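Local coordinates for protein NAD dependent epimerase/dehydratase family (uncultured archaeon MedDCM-OCT-S05-C57, PDB 5Y1F) that probably oxidises L-threonine at its 3-position as a monomeric dehydrogenase of the epimerase/dehydratase family, binding NAD as its cofactor, at residues L28-T33 with W189-S194; V86-A91 with L126-S131; R182-I187 with P225-D230. All coordinates share one frame; numbering follows the deposited sequence. Where two conformers were deposited one is given.

Contact 1: residues L28-T33 with W189-S194; sequences LGQIGT and WKHKPS. With NAD (nicotinamide-adenine-dinucleotide), chain B.
In the glycine-rich GxxGxxG turn of the Rossmann fold, the backbone of Gly29 and Gln30 lies against the imidazole of His191 from loop 189-194. Gln30 N sits over the middle of one ring face, Gly29 C nearer the rim, and Gln30 CA makes a CH-pi contact 3.9 Å from the centroid. At the ring edge, Leu28 O stands 3.1 Å from His191 CE1. With CG anti to the backbone N (chi1 -169°), the His191 ring extends across the Gly29-Gln30 backbone; ND1 makes only a weak 3.5 Å bond to Thr33 OG1. A water bridges the same pair, 2.8 Å from His191 ND1 and donating to Thr33 OG1. That hydroxyl donates to Gly29 O, which Thr33 N reaches from the opposite face. On the pyrophosphate side, Gln30 N bonds NAD O1A at 2.8 Å and Ile31 N bonds NAD O1N at 2.9 Å, while Gln30 OE1 accepts from the carboxamide N7N. An alanine in place of His191 would remove the ring and would probably leave the Gly29-Gln30 peptide less covered and the water without its second partner. Gln30 and Ile31 lean on Met229 of helix 229-241, Pro193 rests on helix 199-211, and Trp189 packs on helix 312-326.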
loop_
_atom_site.group_PDB
_atom_site.type_symbol
_atom_site.label_atom_id
_atom_site.label_comp_id
_atom_site.label_asym_id
_atom_site.label_seq_id
_atom_site.Cartn_x
_atom_site.Cartn_y
_atom_site.Cartn_z
ATOM N N LEU A 28 -3.763 -8.648 -7.506
ATOM C CA LEU A 28 -3.040 -8.372 -8.750
ATOM C C LEU A 28 -2.382 -7.024 -8.779
ATOM O O LEU A 28 -1.750 -6.658 -9.772
ATOM C CB LEU A 28 -3.948 -8.568 -9.980
ATOM C CG LEU A 28 -4.677 -9.883 -10.085
ATOM C CD1 LEU A 28 -5.632 -9.896 -11.276
ATOM C CD2 LEU A 28 -3.684 -11.028 -10.140
ATOM N N GLY A 29 -2.572 -6.222 -7.737
ATOM C CA GLY A 29 -2.051 -4.864 -7.696
ATOM C C GLY A 29 -0.594 -4.772 -7.307
ATOM O O GLY A 29 0.157 -5.777 -7.227
ATOM N N GLN A 30 -0.137 -3.538 -7.095
ATOM C CA GLN A 30 1.270 -3.289 -6.851
ATOM C C GLN A 30 1.783 -4.045 -5.655
ATOM O O GLN A 30 2.831 -4.702 -5.692
ATOM C CB GLN A 30 1.521 -1.784 -6.714
ATOM C CG GLN A 30 3.023 -1.448 -6.803
ATOM C CD GLN A 30 3.400 -0.074 -6.277
ATOM O OE1 GLN A 30 2.544 0.703 -5.861
ATOM N NE2 GLN A 30 4.642 0.241 -6.295
ATOM N N ILE A 31 1.056 -3.952 -4.565
ATOM C CA ILE A 31 1.468 -4.667 -3.342
ATOM C C ILE A 31 1.209 -6.151 -3.482
ATOM O O ILE A 31 2.039 -6.997 -3.151
ATOM C CB ILE A 31 0.789 -4.091 -2.093
ATOM C CG1 ILE A 31 1.152 -2.628 -1.908
ATOM C CG2 ILE A 31 1.128 -4.916 -0.868
ATOM C CD1 ILE A 31 0.509 -1.974 -0.683
ATOM N N GLY A 32 0.012 -6.513 -3.909
ATOM C CA GLY A 32 -0.450 -7.887 -3.942
ATOM C C GLY A 32 0.429 -8.769 -4.787
ATOM O O GLY A 32 0.683 -9.922 -4.411
ATOM N N THR A 33 0.952 -8.251 -5.895
ATOM C CA THR A 33 1.882 -8.991 -6.754
ATOM C C THR A 33 3.033 -9.569 -5.939
ATOM O O THR A 33 3.467 -10.721 -6.148
ATOM C CB THR A 33 2.379 -8.065 -7.906
ATOM O OG1 THR A 33 1.275 -7.808 -8.803
ATOM C CG2 THR A 33 3.544 -8.716 -8.698
ATOM N N TRP A 189 9.467 -2.639 -8.911
ATOM C CA TRP A 189 9.660 -2.891 -10.362
ATOM C C TRP A 189 8.841 -4.028 -10.869
ATOM O O TRP A 189 8.676 -4.130 -12.091
ATOM C CB TRP A 189 11.118 -3.080 -10.696
ATOM C CG TRP A 189 11.763 -4.223 -9.954
ATOM C CD1 TRP A 189 12.376 -4.189 -8.767
ATOM C CD2 TRP A 189 11.732 -5.591 -10.357
ATOM N NE1 TRP A 189 12.753 -5.446 -8.384
ATOM C CE2 TRP A 189 12.324 -6.333 -9.334
ATOM C CE3 TRP A 189 11.227 -6.251 -11.481
ATOM C CZ2 TRP A 189 12.508 -7.737 -9.426
ATOM C CZ3 TRP A 189 11.368 -7.640 -11.560
ATOM C CH2 TRP A 189 11.999 -8.356 -10.528
ATOM N N LYS A 190 8.300 -4.882 -10.040
ATOM C CA LYS A 190 7.571 -6.065 -10.542
ATOM C C LYS A 190 6.215 -5.784 -11.136
ATOM O O LYS A 190 5.678 -6.597 -11.876
ATOM C CB LYS A 190 7.383 -7.106 -9.469
ATOM C CG LYS A 190 8.647 -7.865 -9.142
ATOM C CD LYS A 190 8.328 -9.026 -8.219
ATOM C CE LYS A 190 9.517 -9.945 -8.105
ATOM N NZ LYS A 190 9.209 -11.040 -7.141
ATOM N N HIS A 191 5.638 -4.630 -10.840
ATOM C CA HIS A 191 4.356 -4.225 -11.383
ATOM C C HIS A 191 4.528 -2.944 -12.201
ATOM O O HIS A 191 5.323 -2.067 -11.832
ATOM C CB HIS A 191 3.449 -3.992 -10.185
ATOM C CG HIS A 191 2.015 -3.814 -10.559
ATOM N ND1 HIS A 191 1.124 -4.849 -10.656
ATOM C CD2 HIS A 191 1.288 -2.685 -10.670
ATOM C CE1 HIS A 191 -0.079 -4.367 -10.921
ATOM N NE2 HIS A 191 -0.017 -3.056 -10.876
ATOM N N LYS A 192 3.855 -2.863 -13.338
ATOM C CA LYS A 192 3.877 -1.639 -14.122
ATOM C C LYS A 192 3.247 -0.505 -13.329
ATOM O O LYS A 192 2.262 -0.710 -12.567
ATOM C CB LYS A 192 3.138 -1.788 -15.470
ATOM C CG LYS A 192 3.664 -2.859 -16.415
ATOM C CD LYS A 192 5.118 -2.642 -16.751
ATOM C CE LYS A 192 5.325 -1.647 -17.888
ATOM N NZ LYS A 192 6.702 -1.739 -18.479
ATOM N N PRO A 193 3.808 0.697 -13.484
ATOM C CA PRO A 193 3.192 1.802 -12.746
ATOM C C PRO A 193 1.770 2.112 -13.149
ATOM O O PRO A 193 1.421 2.025 -14.321
ATOM C CB PRO A 193 4.116 2.987 -13.033
ATOM C CG PRO A 193 4.887 2.622 -14.260
ATOM C CD PRO A 193 4.974 1.116 -14.284
ATOM N N SER A 194 0.896 2.403 -12.194
ATOM C CA SER A 194 -0.516 2.664 -12.513
ATOM C C SER A 194 -0.830 4.152 -12.570
ATOM O O SER A 194 -1.968 4.544 -12.764
ATOM C CB SER A 194 -1.466 1.957 -11.562
ATOM O OG SER A 194 -1.072 2.191 -10.234
HETATM P PA NAD B . -3.455 -1.252 -6.699
HETATM O O1A NAD B . -2.152 -1.616 -7.434
HETATM O O2A NAD B . -4.417 -0.277 -7.410
HETATM O O5B NAD B . -4.204 -2.660 -6.390
HETATM C C5B NAD B . -5.553 -2.658 -5.973
HETATM C C4B NAD B . -6.239 -3.833 -6.604
HETATM O O4B NAD B . -7.606 -3.678 -6.185
HETATM C C3B NAD B . -6.226 -3.816 -8.123
HETATM O O3B NAD B . -5.632 -5.009 -8.580
HETATM C C2B NAD B . -7.711 -3.710 -8.502
HETATM O O2B NAD B . -8.125 -4.503 -9.629
HETATM C C1B NAD B . -8.402 -4.176 -7.237
HETATM N N9A NAD B . -9.773 -3.634 -7.161
HETATM C C8A NAD B . -10.187 -2.406 -7.532
HETATM N N7A NAD B . -11.509 -2.300 -7.416
HETATM C C5A NAD B . -11.930 -3.497 -7.009
HETATM C C6A NAD B . -13.246 -4.076 -6.710
HETATM N N6A NAD B . -14.379 -3.344 -6.837
HETATM N N1A NAD B . -13.291 -5.330 -6.270
HETATM C C2A NAD B . -12.195 -6.065 -6.185
HETATM N N3A NAD B . -10.965 -5.611 -6.423
HETATM C C4A NAD B . -10.803 -4.360 -6.829
HETATM O O3 NAD B . -3.188 -0.684 -5.228
HETATM P PN NAD B . -1.898 -0.965 -4.300
HETATM O O1N NAD B . -1.435 -2.420 -4.451
HETATM O O2N NAD B . -0.855 0.103 -4.563
HETATM O O5D NAD B . -2.550 -0.737 -2.837
HETATM C C5D NAD B . -3.050 -1.822 -2.120
HETATM C C4D NAD B . -3.515 -1.246 -0.776
HETATM O O4D NAD B . -2.425 -0.509 -0.160
HETATM C C3D NAD B . -4.686 -0.297 -0.902
HETATM O O3D NAD B . -5.458 -0.350 0.328
HETATM C C2D NAD B . -3.998 1.082 -0.917
HETATM O O2D NAD B . -4.899 2.116 -0.450
HETATM C C1D NAD B . -2.837 0.828 0.061
HETATM N N1N NAD B . -1.718 1.769 -0.153
HETATM C C2N NAD B . -0.860 1.675 -1.215
HETATM C C3N NAD B . 0.163 2.580 -1.379
HETATM C C7N NAD B . 1.174 2.495 -2.518
HETATM O O7N NAD B . 2.002 3.361 -2.618
HETATM N N7N NAD B . 1.157 1.471 -3.333
HETATM C C4N NAD B . 0.324 3.595 -0.452
HETATM C C5N NAD B . -0.576 3.714 0.595
HETATM C C6N NAD B . -1.587 2.781 0.722
HETATM O O HOH W 1 1.899 -7.198 -11.972
#

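Contact 2: residues V86-A91 with L126-S131; sequences VYHLAA and LFCPSS. With NAD (nicotinamide-adenine-dinucleotide), chain B.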
loop_
_atom_site.group_PDB
_atom_site.type_symbol
_atom_site.label_atom_id
_atom_site.label_comp_id
_atom_site.label_asym_id
_atom_site.label_seq_id
_atom_site.Cartn_x
_atom_site.Cartn_y
_atom_site.Cartn_z
ATOM N N VAL A 86 -7.299 -12.598 6.271
ATOM C CA VAL A 86 -7.411 -11.844 5.015
ATOM C C VAL A 86 -6.452 -10.663 5.039
ATOM O O VAL A 86 -6.472 -9.827 5.957
ATOM C CB VAL A 86 -8.842 -11.316 4.773
ATOM C CG1 VAL A 86 -8.896 -10.637 3.449
ATOM C CG2 VAL A 86 -9.870 -12.453 4.878
ATOM N N TYR A 87 -5.678 -10.563 3.973
ATOM C CA TYR A 87 -4.854 -9.387 3.670
ATOM C C TYR A 87 -5.631 -8.617 2.612
ATOM O O TYR A 87 -5.751 -9.040 1.450
ATOM C CB TYR A 87 -3.467 -9.756 3.161
ATOM C CG TYR A 87 -2.543 -10.300 4.206
ATOM C CD1 TYR A 87 -1.509 -9.523 4.756
ATOM C CD2 TYR A 87 -2.669 -11.587 4.682
ATOM C CE1 TYR A 87 -0.652 -10.060 5.677
ATOM C CE2 TYR A 87 -1.831 -12.096 5.656
ATOM C CZ TYR A 87 -0.856 -11.305 6.171
ATOM O OH TYR A 87 0.059 -11.763 7.108
ATOM N N HIS A 88 -6.268 -7.521 3.027
ATOM C CA HIS A 88 -7.247 -6.827 2.207
ATOM C C HIS A 88 -6.599 -5.634 1.513
ATOM O O HIS A 88 -6.530 -4.532 2.079
ATOM C CB HIS A 88 -8.396 -6.336 3.091
ATOM C CG HIS A 88 -9.358 -5.482 2.358
ATOM N ND1 HIS A 88 -9.857 -4.259 2.781
ATOM C CD2 HIS A 88 -9.890 -5.709 1.144
ATOM C CE1 HIS A 88 -10.646 -3.774 1.834
ATOM N NE2 HIS A 88 -10.666 -4.644 0.833
ATOM N N LEU A 89 -6.205 -5.828 0.264
ATOM C CA LEU A 89 -5.514 -4.815 -0.516
ATOM C C LEU A 89 -6.416 -4.124 -1.531
ATOM O O LEU A 89 -5.984 -3.127 -2.094
ATOM C CB LEU A 89 -4.269 -5.379 -1.230
ATOM C CG LEU A 89 -3.309 -6.165 -0.350
ATOM C CD1 LEU A 89 -2.211 -6.749 -1.213
ATOM C CD2 LEU A 89 -2.721 -5.328 0.765
ATOM N N ALA A 90 -7.619 -4.622 -1.808
ATOM C CA ALA A 90 -8.437 -4.025 -2.840
ATOM C C ALA A 90 -8.792 -2.591 -2.501
ATOM O O ALA A 90 -9.210 -2.310 -1.388
ATOM C CB ALA A 90 -9.696 -4.827 -3.015
ATOM N N ALA A 91 -8.664 -1.697 -3.450
ATOM C CA ALA A 91 -8.956 -0.282 -3.223
ATOM C C ALA A 91 -8.860 0.457 -4.533
ATOM O O ALA A 91 -8.286 -0.027 -5.507
ATOM C CB ALA A 91 -8.006 0.343 -2.191
ATOM N N LEU A 126 -7.205 -9.910 10.260
ATOM C CA LEU A 126 -7.224 -9.020 9.087
ATOM C C LEU A 126 -6.000 -8.121 9.050
ATOM O O LEU A 126 -5.505 -7.665 10.102
ATOM C CB LEU A 126 -8.422 -8.110 9.103
ATOM C CG LEU A 126 -9.804 -8.748 8.960
ATOM C CD1 LEU A 126 -10.866 -7.665 9.084
ATOM C CD2 LEU A 126 -9.994 -9.562 7.700
ATOM N N PHE A 127 -5.571 -7.852 7.833
ATOM C CA PHE A 127 -4.674 -6.734 7.532
ATOM C C PHE A 127 -5.431 -5.814 6.593
ATOM O O PHE A 127 -5.812 -6.230 5.502
ATOM C CB PHE A 127 -3.368 -7.193 6.886
ATOM C CG PHE A 127 -2.438 -6.043 6.568
ATOM C CD1 PHE A 127 -1.719 -5.408 7.563
ATOM C CD2 PHE A 127 -2.339 -5.567 5.292
ATOM C CE1 PHE A 127 -0.941 -4.313 7.271
ATOM C CE2 PHE A 127 -1.540 -4.481 4.995
ATOM C CZ PHE A 127 -0.848 -3.869 5.987
ATOM N N CYS A 128 -5.644 -4.543 6.999
ATOM C CA CYS A 128 -6.405 -3.571 6.210
ATOM C C CYS A 128 -5.609 -2.291 6.217
ATOM O O CYS A 128 -5.647 -1.546 7.210
ATOM C CB CYS A 128 -7.793 -3.326 6.788
ATOM S SG CYS A 128 -8.831 -4.801 6.830
ATOM N N PRO A 129 -4.871 -2.018 5.152
ATOM C CA PRO A 129 -3.967 -0.871 5.182
ATOM C C PRO A 129 -4.628 0.468 5.013
ATOM O O PRO A 129 -5.708 0.579 4.362
ATOM C CB PRO A 129 -2.987 -1.156 4.056
ATOM C CG PRO A 129 -3.772 -1.928 3.080
ATOM C CD PRO A 129 -4.684 -2.811 3.930
ATOM N N SER A 130 -3.960 1.489 5.543
ATOM C CA SER A 130 -4.337 2.897 5.364
ATOM C C SER A 130 -3.306 3.549 4.463
ATOM O O SER A 130 -2.714 2.880 3.616
ATOM C CB SER A 130 -4.432 3.499 6.733
ATOM O OG SER A 130 -4.874 4.827 6.660
ATOM N N SER A 131 -3.099 4.846 4.606
ATOM C CA SER A 131 -2.178 5.610 3.784
ATOM C C SER A 131 -1.774 6.884 4.517
ATOM O O SER A 131 -2.541 7.408 5.330
ATOM C CB SER A 131 -2.867 5.991 2.478
ATOM O OG SER A 131 -2.081 6.882 1.704
HETATM P PA NAD B . -3.455 -1.252 -6.699
HETATM O O1A NAD B . -2.152 -1.616 -7.434
HETATM O O2A NAD B . -4.417 -0.277 -7.410
HETATM O O5B NAD B . -4.204 -2.660 -6.390
HETATM C C5B NAD B . -5.553 -2.658 -5.973
HETATM C C4B NAD B . -6.239 -3.833 -6.604
HETATM O O4B NAD B . -7.606 -3.678 -6.185
HETATM C C3B NAD B . -6.226 -3.816 -8.123
HETATM O O3B NAD B . -5.632 -5.009 -8.580
HETATM C C2B NAD B . -7.711 -3.710 -8.502
HETATM O O2B NAD B . -8.125 -4.503 -9.629
HETATM C C1B NAD B . -8.402 -4.176 -7.237
HETATM N N9A NAD B . -9.773 -3.634 -7.161
HETATM C C8A NAD B . -10.187 -2.406 -7.532
HETATM N N7A NAD B . -11.509 -2.300 -7.416
HETATM C C5A NAD B . -11.930 -3.497 -7.009
HETATM C C6A NAD B . -13.246 -4.076 -6.710
HETATM N N6A NAD B . -14.379 -3.344 -6.837
HETATM N N1A NAD B . -13.291 -5.330 -6.270
HETATM C C2A NAD B . -12.195 -6.065 -6.185
HETATM N N3A NAD B . -10.965 -5.611 -6.423
HETATM C C4A NAD B . -10.803 -4.360 -6.829
HETATM O O3 NAD B . -3.188 -0.684 -5.228
HETATM P PN NAD B . -1.898 -0.965 -4.300
HETATM O O1N NAD B . -1.435 -2.420 -4.451
HETATM O O2N NAD B . -0.855 0.103 -4.563
HETATM O O5D NAD B . -2.550 -0.737 -2.837
HETATM C C5D NAD B . -3.050 -1.822 -2.120
HETATM C C4D NAD B . -3.515 -1.246 -0.776
HETATM O O4D NAD B . -2.425 -0.509 -0.160
HETATM C C3D NAD B . -4.686 -0.297 -0.902
HETATM O O3D NAD B . -5.458 -0.350 0.328
HETATM C C2D NAD B . -3.998 1.082 -0.917
HETATM O O2D NAD B . -4.899 2.116 -0.450
HETATM C C1D NAD B . -2.837 0.828 0.061
HETATM N N1N NAD B . -1.718 1.769 -0.153
HETATM C C2N NAD B . -0.860 1.675 -1.215
HETATM C C3N NAD B . 0.163 2.580 -1.379
HETATM C C7N NAD B . 1.174 2.495 -2.518
HETATM O O7N NAD B . 2.002 3.361 -2.618
HETATM N N7N NAD B . 1.157 1.471 -3.333
HETATM C C4N NAD B . 0.324 3.595 -0.452
HETATM C C5N NAD B . -0.576 3.714 0.595
HETATM C C6N NAD B . -1.587 2.781 0.722
#
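Tyr87 and Phe127 lie on the same face of the parallel Rossmann sheet, their rings oblique to one another with centroids 6.0 Å apart and planes at 37°. The closest approach is Tyr87 CD1 to Phe127 CB, 3.7 Å, with the rim of the Phe127 ring only a little farther. The two side chains leave their strands differently: CG of Phe127 is anti to its backbone N (chi1 180°), whereas that of Tyr87 sits beside the N (chi1 -73°). Both rings pack against helix 229-241. Val86 and Leu126 occupy the other face and run side by side, pointing the same way, with Val86 CB 3.6 Å from Leu126 CD2; there Leu126 meets helix 101-122, part of the crossover that joins these two strands. Cys128 SG lies at the edge of the His88 ring, close to its plane. Between the strands Phe127 N donates to Val86 O at 2.9 Å and His88 N to Phe127 O at 2.8 Å, both bonds nearly straight. Past this pairing the strands diverge around the cofactor: Leu89 and Ala91 border the nicotinamide ribose, Ala90 the adenosine ribose and the adenine N3A, and Ser130 O comes 3.1 Å from NAD C6N on the nicotinamide ring. The next parallel bond cannot form, because Pro129 has no N-H to give; its ring carbon CD stands 3.1 Å from His88 O instead.

Contact 3: residues R182-I187 with P225-D230; sequences RYPGLI and PMMFMD. With NAD (nicotinamide-adenine-dinucleotide), chain B.
Ile187 O takes the N-H of Met229 at 2.8 Å, with the donor in the carbonyl plane, where two parallel strands of the Rossmann sheet end and helix 229-241 begins. The first residue of that helix thus has its amide satisfied by the neighbouring strand. Phe228, at the N-cap position, crowds the same oxygen: its CD2 lies 3.3 Å from Ile187 O. Further back, Gly185 N gives to Pro225 O, Met227 N to Gly185 O at 2.9 Å, and Ile187 N to Met227 O. Gly185 and Ile187 use one edge of their strand for this, leaving Leu186 to turn its N-H and carbonyl the other way. Leu186 N donates to the carboxamide O7N of NAD at 3.0 Å with a bent angle of 139°, and Leu186 O accepts from Gln30 NE2, so one residue reads the nicotinamide amide and ties down a side chain that also binds it. Leu186 CG adds a contact 3.6 Å from the same O7N. Tyr183 presents its ring edge to the nicotinamide. Across the strands, Leu186 and Met227 point the same way side by side, and Met227 CB is met both by Leu186 CD2 and by Pro184 CG, the latter at 3.8 Å. Pro184 CB also touches Pro225 CB. Met229 is bent at both chi2 (63°) and chi3 (74°), which brings its terminal methyl CE back to within 3.9 Å of Leu186 CB.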
loop_
_atom_site.group_PDB
_atom_site.type_symbol
_atom_site.label_atom_id
_atom_site.label_comp_id
_atom_site.label_asym_id
_atom_site.label_seq_id
_atom_site.Cartn_x
_atom_site.Cartn_y
_atom_site.Cartn_z
ATOM N N ARG A 182 -0.279 2.813 7.749
ATOM C CA ARG A 182 -0.399 3.983 6.848
ATOM C C ARG A 182 0.778 3.964 5.874
ATOM O O ARG A 182 1.790 4.590 6.111
ATOM C CB ARG A 182 -0.381 5.265 7.660
ATOM C CG ARG A 182 -1.609 5.486 8.500
ATOM C CD ARG A 182 -1.416 6.563 9.522
ATOM N NE ARG A 182 -2.652 6.839 10.238
ATOM C CZ ARG A 182 -2.714 7.510 11.381
ATOM N NH1 ARG A 182 -1.598 7.959 11.985
ATOM N NH2 ARG A 182 -3.891 7.753 11.929
ATOM N N TYR A 183 0.684 3.210 4.792
ATOM C CA TYR A 183 1.856 3.103 3.941
ATOM C C TYR A 183 2.194 4.466 3.370
ATOM O O TYR A 183 1.318 5.224 2.964
ATOM C CB TYR A 183 1.671 2.139 2.751
ATOM C CG TYR A 183 1.440 0.695 3.053
ATOM C CD1 TYR A 183 2.413 -0.087 3.645
ATOM C CD2 TYR A 183 0.316 0.047 2.555
ATOM C CE1 TYR A 183 2.248 -1.471 3.746
ATOM C CE2 TYR A 183 0.169 -1.328 2.642
ATOM C CZ TYR A 183 1.126 -2.075 3.268
ATOM O OH TYR A 183 0.965 -3.460 3.258
ATOM N N PRO A 184 3.487 4.753 3.269
ATOM C CA PRO A 184 3.989 5.823 2.422
ATOM C C PRO A 184 3.899 5.460 0.958
ATOM O O PRO A 184 3.363 4.393 0.589
ATOM C CB PRO A 184 5.368 6.062 2.931
ATOM C CG PRO A 184 5.817 4.736 3.351
ATOM C CD PRO A 184 4.605 3.981 3.820
ATOM N N GLY A 185 4.438 6.289 0.090
ATOM C CA GLY A 185 4.504 5.932 -1.323
ATOM C C GLY A 185 5.376 4.709 -1.508
ATOM O O GLY A 185 6.500 4.715 -1.011
ATOM N N LEU A 186 4.954 3.726 -2.288
ATOM C CA LEU A 186 5.696 2.469 -2.419
ATOM C C LEU A 186 6.292 2.370 -3.805
ATOM O O LEU A 186 5.640 2.642 -4.813
ATOM C CB LEU A 186 4.841 1.257 -2.094
ATOM C CG LEU A 186 4.211 1.260 -0.716
ATOM C CD1 LEU A 186 3.430 -0.007 -0.470
ATOM C CD2 LEU A 186 5.209 1.487 0.376
ATOM N N ILE A 187 7.540 1.890 -3.864
ATOM C CA ILE A 187 8.286 1.804 -5.116
ATOM C C ILE A 187 8.653 0.354 -5.369
ATOM O O ILE A 187 9.111 -0.347 -4.471
ATOM C CB ILE A 187 9.567 2.652 -5.013
ATOM C CG1 ILE A 187 9.189 4.138 -4.864
ATOM C CG2 ILE A 187 10.479 2.456 -6.191
ATOM C CD1 ILE A 187 10.313 5.047 -4.387
ATOM N N PRO A 225 7.002 10.986 1.718
ATOM C CA PRO A 225 7.489 9.761 2.340
ATOM C C PRO A 225 7.384 8.606 1.335
ATOM O O PRO A 225 6.364 8.427 0.689
ATOM C CB PRO A 225 6.524 9.556 3.507
ATOM C CG PRO A 225 5.834 10.833 3.711
ATOM C CD PRO A 225 5.760 11.434 2.340
ATOM N N MET A 226 8.487 7.872 1.175
ATOM C CA MET A 226 8.597 6.754 0.214
ATOM C C MET A 226 9.248 5.546 0.904
ATOM O O MET A 226 10.035 5.674 1.843
ATOM C CB MET A 226 9.483 7.176 -0.962
ATOM C CG MET A 226 8.897 8.255 -1.868
ATOM S SD MET A 226 7.667 7.618 -3.029
ATOM C CE MET A 226 7.335 9.102 -3.999
ATOM N N MET A 227 9.011 4.385 0.318
ATOM C CA MET A 227 9.550 3.135 0.824
ATOM C C MET A 227 9.658 2.140 -0.305
ATOM O O MET A 227 8.767 2.017 -1.142
ATOM C CB MET A 227 8.635 2.613 1.933
ATOM C CG MET A 227 9.092 1.327 2.604
ATOM S SD MET A 227 8.061 0.792 3.971
ATOM C CE MET A 227 8.257 2.138 5.137
ATOM N N PHE A 228 10.759 1.385 -0.298
ATOM C CA PHE A 228 10.887 0.273 -1.278
ATOM C C PHE A 228 9.960 -0.878 -0.903
ATOM O O PHE A 228 9.761 -1.162 0.267
ATOM C CB PHE A 228 12.345 -0.181 -1.343
ATOM C CG PHE A 228 12.612 -1.180 -2.444
ATOM C CD1 PHE A 228 13.251 -2.393 -2.157
ATOM C CD2 PHE A 228 12.219 -0.951 -3.725
ATOM C CE1 PHE A 228 13.477 -3.352 -3.152
ATOM C CE2 PHE A 228 12.448 -1.882 -4.740
ATOM C CZ PHE A 228 13.058 -3.083 -4.429
ATOM N N MET A 229 9.390 -1.524 -1.904
ATOM C CA MET A 229 8.416 -2.572 -1.640
ATOM C C MET A 229 8.911 -3.648 -0.705
ATOM O O MET A 229 8.113 -4.118 0.109
ATOM C CB MET A 229 7.906 -3.135 -2.960
ATOM C CG MET A 229 6.732 -4.068 -2.846
ATOM S SD MET A 229 5.236 -3.305 -2.170
ATOM C CE MET A 229 4.717 -2.330 -3.559
ATOM N N ASP A 230 10.170 -4.080 -0.812
ATOM C CA ASP A 230 10.586 -5.193 0.085
ATOM C C ASP A 230 10.405 -4.799 1.543
ATOM O O ASP A 230 10.015 -5.616 2.378
ATOM C CB ASP A 230 12.058 -5.571 -0.116
ATOM C CG ASP A 230 12.365 -6.214 -1.439
ATOM O OD1 ASP A 230 11.570 -6.124 -2.365
ATOM O OD2 ASP A 230 13.466 -6.795 -1.539
HETATM P PA NAD B . -3.455 -1.252 -6.699
HETATM O O1A NAD B . -2.152 -1.616 -7.434
HETATM O O2A NAD B . -4.417 -0.277 -7.410
HETATM O O5B NAD B . -4.204 -2.660 -6.390
HETATM C C5B NAD B . -5.553 -2.658 -5.973
HETATM C C4B NAD B . -6.239 -3.833 -6.604
HETATM O O4B NAD B . -7.606 -3.678 -6.185
HETATM C C3B NAD B . -6.226 -3.816 -8.123
HETATM O O3B NAD B . -5.632 -5.009 -8.580
HETATM C C2B NAD B . -7.711 -3.710 -8.502
HETATM O O2B NAD B . -8.125 -4.503 -9.629
HETATM C C1B NAD B . -8.402 -4.176 -7.237
HETATM N N9A NAD B . -9.773 -3.634 -7.161
HETATM C C8A NAD B . -10.187 -2.406 -7.532
HETATM N N7A NAD B . -11.509 -2.300 -7.416
HETATM C C5A NAD B . -11.930 -3.497 -7.009
HETATM C C6A NAD B . -13.246 -4.076 -6.710
HETATM N N6A NAD B . -14.379 -3.344 -6.837
HETATM N N1A NAD B . -13.291 -5.330 -6.270
HETATM C C2A NAD B . -12.195 -6.065 -6.185
HETATM N N3A NAD B . -10.965 -5.611 -6.423
HETATM C C4A NAD B . -10.803 -4.360 -6.829
HETATM O O3 NAD B . -3.188 -0.684 -5.228
HETATM P PN NAD B . -1.898 -0.965 -4.300
HETATM O O1N NAD B . -1.435 -2.420 -4.451
HETATM O O2N NAD B . -0.855 0.103 -4.563
HETATM O O5D NAD B . -2.550 -0.737 -2.837
HETATM C C5D NAD B . -3.050 -1.822 -2.120
HETATM C C4D NAD B . -3.515 -1.246 -0.776
HETATM O O4D NAD B . -2.425 -0.509 -0.160
HETATM C C3D NAD B . -4.686 -0.297 -0.902
HETATM O O3D NAD B . -5.458 -0.350 0.328
HETATM C C2D NAD B . -3.998 1.082 -0.917
HETATM O O2D NAD B . -4.899 2.116 -0.450
HETATM C C1D NAD B . -2.837 0.828 0.061
HETATM N N1N NAD B . -1.718 1.769 -0.153
HETATM C C2N NAD B . -0.860 1.675 -1.215
HETATM C C3N NAD B . 0.163 2.580 -1.379
HETATM C C7N NAD B . 1.174 2.495 -2.518
HETATM O O7N NAD B . 2.002 3.361 -2.618
HETATM N N7N NAD B . 1.157 1.471 -3.333
HETATM C C4N NAD B . 0.324 3.595 -0.452
HETATM C C5N NAD B . -0.576 3.714 0.595
HETATM C C6N NAD B . -1.587 2.781 0.722
#

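In the fold
All three contacts border one NAD molecule, their centres about 13 to 15 Å apart. Contacts 2 and 3 belong to the same mixed sheet, where strands 125-131 and 178-187 are neighbours; Tyr183 packs against Phe127 and Pro129 at that seam. Contact 1 adds the turn leading into helix 30-43 and the loop that follows strand 178-187. Leu89 CD1 packs on Ile31 CG2 and Gly32 CA, and Ile31 CD1 reaches Tyr183 and Leu186, linking the three through apolar contacts. Along the chain, contact 2 is nested within the span closed by contact 1, contact 3 follows contact 2, and contacts 1 and 3 interleave. Distant sequence segments thereby assemble a single dinucleotide pocket.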